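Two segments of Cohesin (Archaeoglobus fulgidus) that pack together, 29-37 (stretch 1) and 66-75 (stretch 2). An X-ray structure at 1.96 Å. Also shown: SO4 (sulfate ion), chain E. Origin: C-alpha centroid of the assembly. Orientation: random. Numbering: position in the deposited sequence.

Stretch 1 29-37: KVGSINLIL
Stretch 2, residues 66-75: NQIKVGIADS

Two neighbouring strands, running through residues 31-37 and 67-73, are antiparallel, their N-to-C directions 164° apart. The register pairs Ser 32 with Ala 73, Ile 33 with Ile 72, Asn 34 with Gly 71, Leu 35 with Val 70, Ile 36 with Lys 69 and Leu 37 with Ile 68. Within the paired strands the backbone is extended, except at Gly 31 (phi/psi -108/-28); outside them Lys 29 (54/47), Asn 66 (-96/32) and Ser 75 (-61/-21) depart from it.

Ile 33, Leu 35 and Leu 37 occupy the hydrogen-bonded positions. Each gives its N to its partner's O and receives the return bond: Ile 33 N to Ile 72 O and Ile 72 N to Ile 33 O are both 2.8 Å, Leu 35 N to Val 70 O is 3.0 Å, and Ile 68 N to Leu 37 O is 2.8 Å. Asp 74 N to Gly 31 O, 2.9 Å, extends the ladder. CA-H...O contacts fill in between, such as Ser 32 CA to Ile 72 O at 3.2 Å.

The buried face carries six apolar side chains. Ile 33 (m, t) and Ile 72 (m, t) meet at their CB atoms, 4.3 Å apart. Leu 35 takes chi1 59° and chi2 78°, which brings its end nearer the other strand; CD1 lies 4.1 Å from Val 70 CB, and Val 70 is t. Leu 37 (t, p) sets CD2 4.1 Å from CD1 of Ile 68 (m, t).

The other face is more polar. Ile 36 (m, t) puts CG2 3.5 Å from Gln 67 CB and CG1 4.0 Å from Lys 69 CG. Lys 69 is m at chi1 and otherwise extended, and its aliphatic part supplies this contact. Asn 34 has chi1 -78° and chi2 -105°. Its OD1 lies 3.8 Å from Gly 71 CA, and its ND2 donates to a water at 3.0 Å. That water makes a weak 3.0 Å bond to Ile 72 O, bridging the strands.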

# COMPACT_ATOMS: atom_id res chain seq x y z
N LYS A 29 2.62 -6.14 -4.71
CA LYS A 29 4.04 -6.02 -5.01
C LYS A 29 4.84 -7.27 -4.66
O LYS A 29 5.91 -7.20 -4.06
CB LYS A 29 4.62 -4.79 -4.31
CG LYS A 29 3.93 -3.50 -4.77
CD LYS A 29 4.50 -2.26 -4.09
CE LYS A 29 3.57 -1.07 -4.28
NZ LYS A 29 4.10 0.15 -3.61
N VAL A 30 4.32 -8.43 -5.06
CA VAL A 30 5.05 -9.68 -4.87
C VAL A 30 6.24 -9.74 -5.79
O VAL A 30 6.12 -9.48 -6.99
CB VAL A 30 4.12 -10.88 -5.11
CG1 VAL A 30 4.89 -12.20 -5.11
CG2 VAL A 30 3.01 -10.89 -4.07
N GLY A 31 7.39 -10.11 -5.24
CA GLY A 31 8.61 -10.17 -6.02
C GLY A 31 9.11 -11.58 -6.31
O GLY A 31 9.79 -11.81 -7.31
N SER A 32 8.80 -12.53 -5.44
CA SER A 32 9.18 -13.89 -5.75
C SER A 32 8.20 -14.88 -5.17
O SER A 32 7.65 -14.67 -4.08
CB SER A 32 10.60 -14.19 -5.28
OG SER A 32 10.65 -14.23 -3.88
N ILE A 33 7.99 -15.96 -5.89
CA ILE A 33 7.06 -17.00 -5.46
C ILE A 33 7.71 -18.33 -5.78
O ILE A 33 8.16 -18.54 -6.91
CB ILE A 33 5.76 -16.93 -6.28
CG1 ILE A 33 5.06 -15.59 -6.10
CG2 ILE A 33 4.83 -18.09 -5.92
CD1 ILE A 33 3.83 -15.44 -6.96
N ASN A 34 7.77 -19.21 -4.79
CA ASN A 34 8.06 -20.61 -5.07
C ASN A 34 6.94 -21.42 -4.51
O ASN A 34 6.49 -21.17 -3.40
CB ASN A 34 9.38 -21.07 -4.46
CG ASN A 34 10.57 -20.60 -5.25
OD1 ASN A 34 11.20 -21.38 -5.97
ND2 ASN A 34 10.86 -19.31 -5.17
N LEU A 35 6.46 -22.39 -5.29
CA LEU A 35 5.40 -23.25 -4.80
C LEU A 35 5.46 -24.60 -5.47
O LEU A 35 6.22 -24.80 -6.42
CB LEU A 35 4.03 -22.60 -5.03
CG LEU A 35 3.62 -22.24 -6.46
CD1 LEU A 35 3.15 -23.48 -7.23
CD2 LEU A 35 2.51 -21.20 -6.42
N ILE A 36 4.68 -25.54 -4.93
CA ILE A 36 4.53 -26.87 -5.47
C ILE A 36 3.05 -27.09 -5.73
O ILE A 36 2.22 -26.86 -4.84
CB ILE A 36 5.02 -27.92 -4.48
CG1 ILE A 36 6.53 -27.75 -4.23
CG2 ILE A 36 4.74 -29.31 -5.01
CD1 ILE A 36 7.06 -28.70 -3.19
N LEU A 37 2.72 -27.51 -6.95
CA LEU A 37 1.35 -27.94 -7.27
C LEU A 37 1.36 -29.45 -7.42
O LEU A 37 2.04 -29.98 -8.30
CB LEU A 37 0.89 -27.33 -8.59
CG LEU A 37 -0.50 -27.79 -9.05
CD1 LEU A 37 -1.58 -27.21 -8.16
CD2 LEU A 37 -0.74 -27.38 -10.50
N ASN A 66 4.47 -36.60 -9.05
CA ASN A 66 3.16 -35.97 -9.12
C ASN A 66 3.18 -34.54 -8.59
O ASN A 66 2.19 -34.07 -8.04
CB ASN A 66 2.13 -36.80 -8.36
CG ASN A 66 1.60 -37.95 -9.19
OD1 ASN A 66 1.97 -38.13 -10.35
ND2 ASN A 66 0.71 -38.75 -8.59
N GLN A 67 4.29 -33.84 -8.77
CA GLN A 67 4.30 -32.43 -8.39
C GLN A 67 5.07 -31.54 -9.34
O GLN A 67 6.08 -31.94 -9.92
CB GLN A 67 4.73 -32.23 -6.94
CG GLN A 67 6.11 -32.70 -6.57
CD GLN A 67 6.31 -32.71 -5.06
OE1 GLN A 67 5.38 -33.02 -4.31
NE2 GLN A 67 7.51 -32.36 -4.61
N ILE A 68 4.57 -30.32 -9.52
CA ILE A 68 5.20 -29.33 -10.36
C ILE A 68 5.76 -28.25 -9.45
O ILE A 68 5.01 -27.58 -8.75
CB ILE A 68 4.18 -28.70 -11.32
CG1 ILE A 68 3.43 -29.80 -12.08
CG2 ILE A 68 4.89 -27.73 -12.26
CD1 ILE A 68 2.09 -29.36 -12.65
N LYS A 69 7.08 -28.11 -9.43
CA LYS A 69 7.72 -27.04 -8.67
C LYS A 69 7.85 -25.84 -9.59
O LYS A 69 8.38 -25.94 -10.69
CB LYS A 69 9.09 -27.48 -8.16
CG LYS A 69 9.03 -28.63 -7.16
CD LYS A 69 10.37 -28.91 -6.49
CE LYS A 69 10.19 -29.88 -5.33
NZ LYS A 69 11.48 -30.28 -4.69
N VAL A 70 7.36 -24.70 -9.12
CA VAL A 70 7.34 -23.51 -9.93
C VAL A 70 8.04 -22.40 -9.20
O VAL A 70 7.83 -22.21 -8.00
CB VAL A 70 5.89 -23.05 -10.22
CG1 VAL A 70 5.89 -21.69 -10.92
CG2 VAL A 70 5.16 -24.11 -11.06
N GLY A 71 8.89 -21.67 -9.92
CA GLY A 71 9.59 -20.55 -9.34
C GLY A 71 9.32 -19.33 -10.21
O GLY A 71 9.45 -19.39 -11.44
N ILE A 72 8.95 -18.23 -9.57
CA ILE A 72 8.71 -16.97 -10.28
C ILE A 72 9.47 -15.84 -9.57
O ILE A 72 9.39 -15.70 -8.35
CB ILE A 72 7.21 -16.61 -10.29
CG1 ILE A 72 6.42 -17.63 -11.11
CG2 ILE A 72 7.01 -15.22 -10.89
CD1 ILE A 72 4.94 -17.66 -10.81
N ALA A 73 10.19 -15.05 -10.34
CA ALA A 73 10.81 -13.84 -9.80
C ALA A 73 10.52 -12.66 -10.72
O ALA A 73 10.58 -12.78 -11.95
CB ALA A 73 12.30 -14.03 -9.61
N ASP A 74 10.21 -11.51 -10.14
CA ASP A 74 9.83 -10.37 -10.94
C ASP A 74 10.13 -9.07 -10.22
O ASP A 74 9.38 -8.64 -9.33
CB ASP A 74 8.35 -10.48 -11.30
CG ASP A 74 7.94 -9.49 -12.36
OD1 ASP A 74 8.56 -8.40 -12.45
OD2 ASP A 74 7.00 -9.83 -13.12
N SER A 75 11.21 -8.42 -10.63
CA SER A 75 11.67 -7.18 -9.99
C SER A 75 10.65 -6.04 -10.07
O SER A 75 10.72 -5.12 -9.27
CB SER A 75 13.01 -6.74 -10.60
OG SER A 75 12.82 -6.21 -11.91
S SO4 E . 2.71 -0.43 0.36
O1 SO4 E . 2.44 1.01 0.29
O2 SO4 E . 4.15 -0.65 0.54
O3 SO4 E . 2.28 -1.06 -0.89
O4 SO4 E . 1.98 -1.01 1.48
O HOH W 1 11.71 -17.32 -7.22